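Long-range contact in putative sulfatase yidJ (Bacteroides fragilis, PDB 2QZU), which probably hydrolyses sulfate esters as an arylsulfatase, with a bound metal, likely calcium: residues I170-Y183 and Y194-K207. Residues are numbered along the deposited sequence; the frame is centred on the assembly and turned at random.
Sequences IAYGTYDYHLKPMY and YYVNQWGPEYEASK
M182-Y183 and Y194-Y195 pair as a short antiparallel ladder: Y183 and Y194 form the hydrogen-bonded pair, exchanging N-H...O bonds both ways, and M182 faces Y195 in the non-hydrogen-bonded pair. V196 N then bonds P181 O (3.0 Å), and from within the type I turn Y177-K180, H178 O accepts G200 N at the helix start.

On the face carrying Y183 and Y194, Y183 swings back toward the helix with CG beside its backbone N (chi1 -57°). Y203 CE2 lies over its ring face toward the rim; the ring planes are 40° apart, an oblique aromatic pair. Y183 OH donates to E204 OE2 (2.7 Å) from above the carboxylate plane. A water bridges that same oxygen to Y172 OH, which also bonds N229, so two donors grip OE2. Y194 OH and Y203 OH share a 2.7 Å hydrogen bond, and I170 CG2 packs against Y194 OH at 3.6 Å.

On the face carrying M182 and Y195, K180, from the turn beside it, extends its chain to bring NZ over the Y195 ring, 4.8 Å from its centroid, a cation-pi geometry. Y175 OH meets the ring edge at Y195 CE1 (3.3 Å) while donating to K180 O.

The contact thus joins edge strand 168-172 of the large sheet to helix 200-213 both directly, at I170 and Y172, and by way of the hairpin 182-183/194-195; the helix's P201 and E204 pack on strand 222-228 and its A205 touches helix 267-299.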
ATOM      1  N   ILE A 170      -4.210  -8.707 -25.167  1.00  7.09           N
ATOM      2  CA  ILE A 170      -4.080  -7.455 -24.424  1.00  7.39           C
ATOM      3  C   ILE A 170      -4.028  -7.961 -22.992  1.00  6.15           C
ATOM      4  O   ILE A 170      -5.039  -7.985 -22.289  1.00  5.93           O
ATOM      5  CB  ILE A 170      -5.304  -6.543 -24.606  1.00  7.26           C
ATOM      6  CG1 ILE A 170      -5.483  -6.214 -26.090  1.00 15.37           C
ATOM      7  CG2 ILE A 170      -5.117  -5.262 -23.802  1.00  9.65           C
ATOM      8  CD1 ILE A 170      -6.762  -5.472 -26.409  1.00 14.59           C
ATOM      9  N   ALA A 171      -2.838  -8.364 -22.567  1.00  4.32           N
ATOM     10  CA  ALA A 171      -2.691  -8.953 -21.253  1.00  4.50           C
ATOM     11  C   ALA A 171      -1.359  -8.698 -20.572  1.00  2.51           C
ATOM     12  O   ALA A 171      -0.476  -8.028 -21.113  1.00  5.22           O
ATOM     13  CB  ALA A 171      -2.917 -10.452 -21.372  1.00  6.56           C
ATOM     14  N   TYR A 172      -1.238  -9.249 -19.369  1.00  4.87           N
ATOM     15  CA  TYR A 172      -0.027  -9.133 -18.570  1.00  2.65           C
ATOM     16  C   TYR A 172       0.123 -10.380 -17.693  1.00  6.98           C
ATOM     17  O   TYR A 172      -0.759 -11.245 -17.682  1.00  4.30           O
ATOM     18  CB  TYR A 172      -0.092  -7.875 -17.696  1.00  5.62           C
ATOM     19  CG  TYR A 172      -1.283  -7.824 -16.766  1.00  2.07           C
ATOM     20  CD1 TYR A 172      -2.539  -7.411 -17.219  1.00  6.62           C
ATOM     21  CD2 TYR A 172      -1.158  -8.203 -15.427  1.00  7.65           C
ATOM     22  CE1 TYR A 172      -3.642  -7.378 -16.356  1.00  4.50           C
ATOM     23  CE2 TYR A 172      -2.247  -8.172 -14.562  1.00  6.68           C
ATOM     24  CZ  TYR A 172      -3.484  -7.758 -15.032  1.00  6.95           C
ATOM     25  OH  TYR A 172      -4.559  -7.717 -14.173  1.00  8.99           O
ATOM     26  N   GLY A 173       1.249 -10.487 -16.985  1.00  4.18           N
ATOM     27  CA  GLY A 173       1.478 -11.627 -16.108  1.00  4.19           C
ATOM     28  C   GLY A 173       0.647 -11.412 -14.858  1.00  7.87           C
ATOM     29  O   GLY A 173      -0.378 -12.059 -14.661  1.00  5.19           O
ATOM     30  N   THR A 174       1.114 -10.514 -13.995  1.00  5.18           N
ATOM     31  CA  THR A 174       0.375 -10.135 -12.798  1.00  5.78           C
ATOM     32  C   THR A 174       0.851  -8.735 -12.432  1.00  3.30           C
ATOM     33  O   THR A 174       2.002  -8.377 -12.683  1.00  7.19           O
ATOM     34  CB  THR A 174       0.544 -11.142 -11.625  1.00 11.39           C
ATOM     35  OG1 THR A 174      -0.475 -10.886 -10.644  1.00 11.60           O
ATOM     36  CG2 THR A 174       1.914 -11.031 -10.982  1.00 10.13           C
ATOM     37  N   TYR A 175      -0.051  -7.933 -11.874  1.00  7.80           N
ATOM     38  CA  TYR A 175       0.228  -6.536 -11.527  1.00  7.39           C
ATOM     39  C   TYR A 175      -1.022  -6.090 -10.780  1.00 11.83           C
ATOM     40  O   TYR A 175      -2.133  -6.234 -11.303  1.00  8.48           O
ATOM     41  CB  TYR A 175       0.392  -5.738 -12.820  1.00  7.93           C
ATOM     42  CG  TYR A 175       0.615  -4.254 -12.659  1.00  7.16           C
ATOM     43  CD1 TYR A 175       1.905  -3.720 -12.606  1.00 12.95           C
ATOM     44  CD2 TYR A 175      -0.465  -3.376 -12.622  1.00  9.53           C
ATOM     45  CE1 TYR A 175       2.105  -2.337 -12.530  1.00 10.67           C
ATOM     46  CE2 TYR A 175      -0.276  -2.008 -12.543  1.00  7.00           C
ATOM     47  CZ  TYR A 175       1.004  -1.494 -12.503  1.00 12.81           C
ATOM     48  OH  TYR A 175       1.172  -0.129 -12.470  1.00 16.82           O
ATOM     49  N   ASP A 176      -0.849  -5.508  -9.594  1.00  4.85           N
ATOM     50  CA  ASP A 176      -2.002  -5.163  -8.774  1.00  6.57           C
ATOM     51  C   ASP A 176      -2.358  -3.717  -8.466  1.00  4.69           C
ATOM     52  O   ASP A 176      -3.197  -3.470  -7.599  1.00  5.46           O
ATOM     53  CB  ASP A 176      -1.918  -5.950  -7.461  1.00  7.42           C
ATOM     54  CG  ASP A 176      -1.615  -7.424  -7.687  1.00 13.91           C
ATOM     55  OD1 ASP A 176      -2.096  -7.976  -8.695  1.00 12.26           O
ATOM     56  OD2 ASP A 176      -0.903  -8.037  -6.862  1.00  9.76           O
ATOM     57  N   TYR A 177      -1.735  -2.764  -9.155  1.00  6.77           N
ATOM     58  CA  TYR A 177      -2.077  -1.361  -8.940  1.00  8.37           C
ATOM     59  C   TYR A 177      -3.181  -1.092  -9.971  1.00  6.32           C
ATOM     60  O   TYR A 177      -2.922  -0.605 -11.070  1.00  7.36           O
ATOM     61  CB  TYR A 177      -0.864  -0.462  -9.196  1.00  4.80           C
ATOM     62  CG  TYR A 177      -1.136   0.987  -8.873  1.00  4.54           C
ATOM     63  CD1 TYR A 177      -1.235   1.418  -7.548  1.00  8.17           C
ATOM     64  CD2 TYR A 177      -1.360   1.912  -9.889  1.00  9.68           C
ATOM     65  CE1 TYR A 177      -1.557   2.740  -7.246  1.00  9.76           C
ATOM     66  CE2 TYR A 177      -1.681   3.234  -9.601  1.00 11.32           C
ATOM     67  CZ  TYR A 177      -1.782   3.640  -8.278  1.00 13.52           C
ATOM     68  OH  TYR A 177      -2.125   4.942  -7.996  1.00 15.53           O
ATOM     69  N   HIS A 178      -4.413  -1.432  -9.593  1.00  5.42           N
ATOM     70  CA  HIS A 178      -5.587  -1.315 -10.464  1.00  3.43           C
ATOM     71  C   HIS A 178      -5.881   0.036 -11.105  1.00  4.29           C
ATOM     72  O   HIS A 178      -6.497   0.090 -12.175  1.00  6.02           O
ATOM     73  CB  HIS A 178      -6.833  -1.760  -9.699  1.00  5.21           C
ATOM     74  CG  HIS A 178      -6.689  -3.090  -9.033  1.00  5.90           C
ATOM     75  ND1 HIS A 178      -7.152  -3.336  -7.757  1.00  9.84           N
ATOM     76  CD2 HIS A 178      -6.150  -4.254  -9.468  1.00  2.07           C
ATOM     77  CE1 HIS A 178      -6.902  -4.591  -7.435  1.00  6.26           C
ATOM     78  NE2 HIS A 178      -6.296  -5.172  -8.455  1.00 13.28           N
ATOM     79  N   LEU A 179      -5.458   1.116 -10.456  1.00  6.55           N
ATOM     80  CA  LEU A 179      -5.710   2.465 -10.961  1.00  7.99           C
ATOM     81  C   LEU A 179      -4.842   2.868 -12.153  1.00  5.40           C
ATOM     82  O   LEU A 179      -5.142   3.844 -12.840  1.00  7.52           O
ATOM     83  CB  LEU A 179      -5.542   3.484  -9.831  1.00  5.67           C
ATOM     84  CG  LEU A 179      -6.431   3.263  -8.602  1.00 16.11           C
ATOM     85  CD1 LEU A 179      -6.083   4.274  -7.520  1.00 11.20           C
ATOM     86  CD2 LEU A 179      -7.890   3.375  -8.998  1.00 12.36           C
ATOM     87  N   LYS A 180      -3.762   2.131 -12.387  1.00  4.50           N
ATOM     88  CA  LYS A 180      -2.883   2.395 -13.522  1.00  3.90           C
ATOM     89  C   LYS A 180      -2.281   1.069 -13.971  1.00  5.26           C
ATOM     90  O   LYS A 180      -1.081   0.838 -13.832  1.00  6.87           O
ATOM     91  CB  LYS A 180      -1.768   3.373 -13.144  1.00  6.71           C
ATOM     92  CG  LYS A 180      -0.950   3.836 -14.350  1.00  8.66           C
ATOM     93  CD  LYS A 180       0.273   4.650 -13.939  1.00 20.24           C
ATOM     94  CE  LYS A 180       1.063   5.103 -15.162  1.00 28.80           C
ATOM     95  NZ  LYS A 180       2.327   5.807 -14.806  1.00 32.10           N
ATOM     96  N   PRO A 181      -3.116   0.174 -14.522  1.00  5.10           N
ATOM     97  CA  PRO A 181      -2.678  -1.142 -14.992  1.00  4.57           C
ATOM     98  C   PRO A 181      -1.802  -1.057 -16.232  1.00  5.53           C
ATOM     99  O   PRO A 181      -1.767  -0.030 -16.906  1.00  5.89           O
ATOM    100  CB  PRO A 181      -3.996  -1.854 -15.273  1.00  4.13           C
ATOM    101  CG  PRO A 181      -4.848  -0.740 -15.803  1.00 10.02           C
ATOM    102  CD  PRO A 181      -4.542   0.391 -14.826  1.00  6.14           C
HETATM  103  N   MSE A 182      -1.075  -2.133 -16.516  1.00  2.98           N
HETATM  104  CA  MSE A 182      -0.240  -2.178 -17.708  1.00  7.05           C
HETATM  105  C   MSE A 182      -0.606  -3.409 -18.519  1.00  2.81           C
HETATM  106  O   MSE A 182      -1.150  -4.385 -17.988  1.00  7.74           O
HETATM  107  CB  MSE A 182       1.256  -2.166 -17.352  1.00  7.72           C
HETATM  108  CG  MSE A 182       1.669  -3.055 -16.203  1.00  7.24           C
HETATM  109 SE   MSE A 182       1.766  -4.909 -16.693  1.00 28.54          SE
HETATM  110  CE  MSE A 182       2.632  -5.607 -15.131  1.00 30.35           C
ATOM    111  N   TYR A 183      -0.315  -3.352 -19.814  1.00  5.32           N
ATOM    112  CA  TYR A 183      -0.645  -4.434 -20.726  1.00  4.66           C
ATOM    113  C   TYR A 183       0.333  -4.497 -21.879  1.00  6.91           C
ATOM    114  O   TYR A 183       1.087  -3.554 -22.138  1.00  8.84           O
ATOM    115  CB  TYR A 183      -2.032  -4.201 -21.345  1.00  2.07           C
ATOM    116  CG  TYR A 183      -3.161  -4.046 -20.361  1.00  2.88           C
ATOM    117  CD1 TYR A 183      -3.885  -5.155 -19.922  1.00 10.41           C
ATOM    118  CD2 TYR A 183      -3.484  -2.796 -19.836  1.00  8.83           C
ATOM    119  CE1 TYR A 183      -4.902  -5.023 -18.982  1.00  4.09           C
ATOM    120  CE2 TYR A 183      -4.492  -2.650 -18.892  1.00  7.88           C
ATOM    121  CZ  TYR A 183      -5.197  -3.765 -18.467  1.00  5.49           C
ATOM    122  OH  TYR A 183      -6.176  -3.626 -17.516  1.00  9.51           O
ATOM    123  N   TYR A 194       2.530  -1.036 -22.018  1.00  7.83           N
ATOM    124  CA  TYR A 194       2.061   0.331 -21.816  1.00  9.32           C
ATOM    125  C   TYR A 194       1.140   0.420 -20.612  1.00  8.86           C
ATOM    126  O   TYR A 194       0.533  -0.571 -20.208  1.00  8.52           O
ATOM    127  CB  TYR A 194       1.307   0.835 -23.051  1.00  9.60           C
ATOM    128  CG  TYR A 194       0.095   0.004 -23.412  1.00 10.83           C
ATOM    129  CD1 TYR A 194       0.219  -1.120 -24.223  1.00  8.90           C
ATOM    130  CD2 TYR A 194      -1.175   0.336 -22.935  1.00  7.12           C
ATOM    131  CE1 TYR A 194      -0.886  -1.894 -24.555  1.00  8.40           C
ATOM    132  CE2 TYR A 194      -2.292  -0.437 -23.262  1.00  8.52           C
ATOM    133  CZ  TYR A 194      -2.135  -1.548 -24.074  1.00  8.67           C
ATOM    134  OH  TYR A 194      -3.221  -2.321 -24.417  1.00 11.60           O
ATOM    135  N   TYR A 195       1.047   1.614 -20.040  1.00  8.07           N
ATOM    136  CA  TYR A 195       0.187   1.853 -18.892  1.00  8.78           C
ATOM    137  C   TYR A 195      -1.076   2.568 -19.361  1.00 11.90           C
ATOM    138  O   TYR A 195      -1.055   3.292 -20.359  1.00 12.02           O
ATOM    139  CB  TYR A 195       0.906   2.726 -17.862  1.00  6.23           C
ATOM    140  CG  TYR A 195       2.006   2.027 -17.101  1.00 10.68           C
ATOM    141  CD1 TYR A 195       1.713   1.163 -16.045  1.00  8.74           C
ATOM    142  CD2 TYR A 195       3.347   2.230 -17.439  1.00 12.28           C
ATOM    143  CE1 TYR A 195       2.726   0.518 -15.344  1.00 10.49           C
ATOM    144  CE2 TYR A 195       4.368   1.588 -16.743  1.00 10.37           C
ATOM    145  CZ  TYR A 195       4.050   0.736 -15.700  1.00  7.92           C
ATOM    146  OH  TYR A 195       5.059   0.100 -15.019  1.00  8.80           O
ATOM    147  N   VAL A 196      -2.168   2.355 -18.637  1.00  8.45           N
ATOM    148  CA  VAL A 196      -3.448   2.983 -18.939  1.00 12.13           C
ATOM    149  C   VAL A 196      -3.932   3.734 -17.694  1.00  7.54           C
ATOM    150  O   VAL A 196      -3.890   3.202 -16.588  1.00  6.37           O
ATOM    151  CB  VAL A 196      -4.509   1.925 -19.324  1.00 13.03           C
ATOM    152  CG1 VAL A 196      -5.835   2.602 -19.611  1.00 12.90           C
ATOM    153  CG2 VAL A 196      -4.039   1.131 -20.538  1.00 13.74           C
ATOM    154  N   ASN A 197      -4.387   4.972 -17.876  1.00  9.76           N
ATOM    155  CA  ASN A 197      -4.879   5.776 -16.759  1.00 10.66           C
ATOM    156  C   ASN A 197      -6.383   5.575 -16.619  1.00 13.59           C
ATOM    157  O   ASN A 197      -7.174   6.496 -16.809  1.00 11.37           O
ATOM    158  CB  ASN A 197      -4.555   7.256 -16.993  1.00 15.69           C
ATOM    159  CG  ASN A 197      -3.069   7.563 -16.850  1.00 22.45           C
ATOM    160  OD1 ASN A 197      -2.595   8.609 -17.290  1.00 42.08           O
ATOM    161  ND2 ASN A 197      -2.331   6.654 -16.217  1.00 26.89           N
ATOM    162  N   GLN A 198      -6.762   4.347 -16.286  1.00 10.23           N
ATOM    163  CA  GLN A 198      -8.158   3.969 -16.122  1.00 11.00           C
ATOM    164  C   GLN A 198      -8.185   2.711 -15.262  1.00  6.77           C
ATOM    165  O   GLN A 198      -7.229   1.938 -15.271  1.00  5.59           O
ATOM    166  CB  GLN A 198      -8.778   3.693 -17.497  1.00 11.69           C
ATOM    167  CG  GLN A 198     -10.202   3.171 -17.473  1.00 19.07           C
ATOM    168  CD  GLN A 198     -10.869   3.244 -18.837  1.00 20.57           C
ATOM    169  OE1 GLN A 198     -10.264   2.913 -19.857  1.00 19.09           O
ATOM    170  NE2 GLN A 198     -12.124   3.680 -18.860  1.00 35.31           N
ATOM    171  N   TRP A 199      -9.270   2.510 -14.519  1.00  6.26           N
ATOM    172  CA  TRP A 199      -9.374   1.333 -13.658  1.00  7.63           C
ATOM    173  C   TRP A 199      -9.341   0.083 -14.536  1.00  5.31           C
ATOM    174  O   TRP A 199     -10.018   0.020 -15.558  1.00  6.84           O
ATOM    175  CB  TRP A 199     -10.670   1.395 -12.835  1.00  4.11           C
ATOM    176  CG  TRP A 199     -10.723   0.415 -11.683  1.00  4.11           C
ATOM    177  CD1 TRP A 199      -9.739   0.171 -10.761  1.00  3.32           C
ATOM    178  CD2 TRP A 199     -11.834  -0.407 -11.308  1.00  2.56           C
ATOM    179  NE1 TRP A 199     -10.173  -0.752  -9.835  1.00  7.00           N
ATOM    180  CE2 TRP A 199     -11.456  -1.124 -10.148  1.00  5.78           C
ATOM    181  CE3 TRP A 199     -13.116  -0.608 -11.840  1.00  4.32           C
ATOM    182  CZ2 TRP A 199     -12.314  -2.029  -9.508  1.00  4.11           C
ATOM    183  CZ3 TRP A 199     -13.973  -1.508 -11.203  1.00  4.07           C
ATOM    184  CH2 TRP A 199     -13.566  -2.206 -10.049  1.00  3.85           C
ATOM    185  N   GLY A 200      -8.544  -0.901 -14.132  1.00  5.14           N
ATOM    186  CA  GLY A 200      -8.407  -2.128 -14.900  1.00  5.93           C
ATOM    187  C   GLY A 200      -9.671  -2.691 -15.527  1.00  7.44           C
ATOM    188  O   GLY A 200      -9.746  -2.804 -16.753  1.00  9.56           O
ATOM    189  N   PRO A 201     -10.678  -3.062 -14.719  1.00  6.81           N
ATOM    190  CA  PRO A 201     -11.939  -3.622 -15.217  1.00  7.99           C
ATOM    191  C   PRO A 201     -12.629  -2.741 -16.248  1.00 10.97           C
ATOM    192  O   PRO A 201     -13.297  -3.244 -17.147  1.00  8.28           O
ATOM    193  CB  PRO A 201     -12.769  -3.782 -13.946  1.00  5.56           C
ATOM    194  CG  PRO A 201     -11.721  -4.090 -12.915  1.00  7.05           C
ATOM    195  CD  PRO A 201     -10.658  -3.062 -13.245  1.00  6.88           C
ATOM    196  N   GLU A 202     -12.475  -1.428 -16.094  1.00 10.01           N
ATOM    197  CA  GLU A 202     -13.072  -0.464 -17.013  1.00  9.76           C
ATOM    198  C   GLU A 202     -12.429  -0.555 -18.387  1.00  8.72           C
ATOM    199  O   GLU A 202     -13.123  -0.618 -19.403  1.00  7.89           O
ATOM    200  CB  GLU A 202     -12.894   0.960 -16.483  1.00 10.92           C
ATOM    201  CG  GLU A 202     -14.037   1.476 -15.648  1.00 23.88           C
ATOM    202  CD  GLU A 202     -13.841   2.929 -15.254  1.00 35.33           C
ATOM    203  OE1 GLU A 202     -13.540   3.748 -16.151  1.00 32.17           O
ATOM    204  OE2 GLU A 202     -13.991   3.249 -14.056  1.00 28.61           O
ATOM    205  N   TYR A 203     -11.099  -0.552 -18.406  1.00  5.09           N
ATOM    206  CA  TYR A 203     -10.345  -0.633 -19.651  1.00  7.03           C
ATOM    207  C   TYR A 203     -10.575  -1.986 -20.312  1.00  7.24           C
ATOM    208  O   TYR A 203     -10.840  -2.073 -21.512  1.00  7.78           O
ATOM    209  CB  TYR A 203      -8.852  -0.448 -19.375  1.00  4.99           C
ATOM    210  CG  TYR A 203      -7.979  -0.599 -20.606  1.00  8.07           C
ATOM    211  CD1 TYR A 203      -7.982   0.362 -21.619  1.00  9.54           C
ATOM    212  CD2 TYR A 203      -7.150  -1.710 -20.755  1.00  7.37           C
ATOM    213  CE1 TYR A 203      -7.177   0.216 -22.750  1.00 10.39           C
ATOM    214  CE2 TYR A 203      -6.348  -1.864 -21.873  1.00  6.35           C
ATOM    215  CZ  TYR A 203      -6.362  -0.905 -22.865  1.00  8.70           C
ATOM    216  OH  TYR A 203      -5.568  -1.081 -23.970  1.00 14.12           O
ATOM    217  N   GLU A 204     -10.472  -3.041 -19.516  1.00  5.18           N
ATOM    218  CA  GLU A 204     -10.666  -4.386 -20.026  1.00  3.87           C
ATOM    219  C   GLU A 204     -12.047  -4.567 -20.641  1.00  6.82           C
ATOM    220  O   GLU A 204     -12.177  -5.160 -21.710  1.00  5.79           O
ATOM    221  CB  GLU A 204     -10.411  -5.394 -18.905  1.00  6.80           C
ATOM    222  CG  GLU A 204      -8.927  -5.507 -18.584  1.00  4.48           C
ATOM    223  CD  GLU A 204      -8.643  -5.911 -17.151  1.00 13.28           C
ATOM    224  OE1 GLU A 204      -9.594  -6.277 -16.427  1.00 16.46           O
ATOM    225  OE2 GLU A 204      -7.457  -5.864 -16.752  1.00 15.74           O
ATOM    226  N   ALA A 205     -13.078  -4.053 -19.979  1.00  4.11           N
ATOM    227  CA  ALA A 205     -14.429  -4.162 -20.508  1.00  7.18           C
ATOM    228  C   ALA A 205     -14.538  -3.371 -21.815  1.00 10.45           C
ATOM    229  O   ALA A 205     -15.228  -3.789 -22.744  1.00  9.33           O
ATOM    230  CB  ALA A 205     -15.446  -3.648 -19.484  1.00  8.00           C
ATOM    231  N   SER A 206     -13.856  -2.230 -21.893  1.00  4.72           N
ATOM    232  CA  SER A 206     -13.893  -1.433 -23.115  1.00  6.70           C
ATOM    233  C   SER A 206     -13.239  -2.173 -24.276  1.00  7.03           C
ATOM    234  O   SER A 206     -13.739  -2.135 -25.398  1.00 12.30           O
ATOM    235  CB  SER A 206     -13.197  -0.087 -22.911  1.00 10.16           C
ATOM    236  OG  SER A 206     -13.962   0.737 -22.055  1.00 11.74           O
ATOM    237  N   LYS A 207     -12.127  -2.855 -24.008  1.00  8.29           N
ATOM    238  CA  LYS A 207     -11.444  -3.600 -25.061  1.00 10.18           C
ATOM    239  C   LYS A 207     -12.248  -4.845 -25.438  1.00  7.39           C
ATOM    240  O   LYS A 207     -12.232  -5.276 -26.591  1.00  6.00           O
ATOM    241  CB  LYS A 207     -10.035  -4.004 -24.616  1.00  7.58           C
ATOM    242  CG  LYS A 207      -9.122  -2.831 -24.264  1.00 10.65           C
ATOM    243  CD  LYS A 207      -8.992  -1.817 -25.401  1.00 22.16           C
ATOM    244  CE  LYS A 207      -8.266  -2.395 -26.609  1.00 28.60           C
ATOM    245  NZ  LYS A 207      -8.072  -1.377 -27.684  1.00 31.26           N
TER
HETATM  246  O   HOH W   1      -6.883  -7.847 -15.167  1.00  9.98           O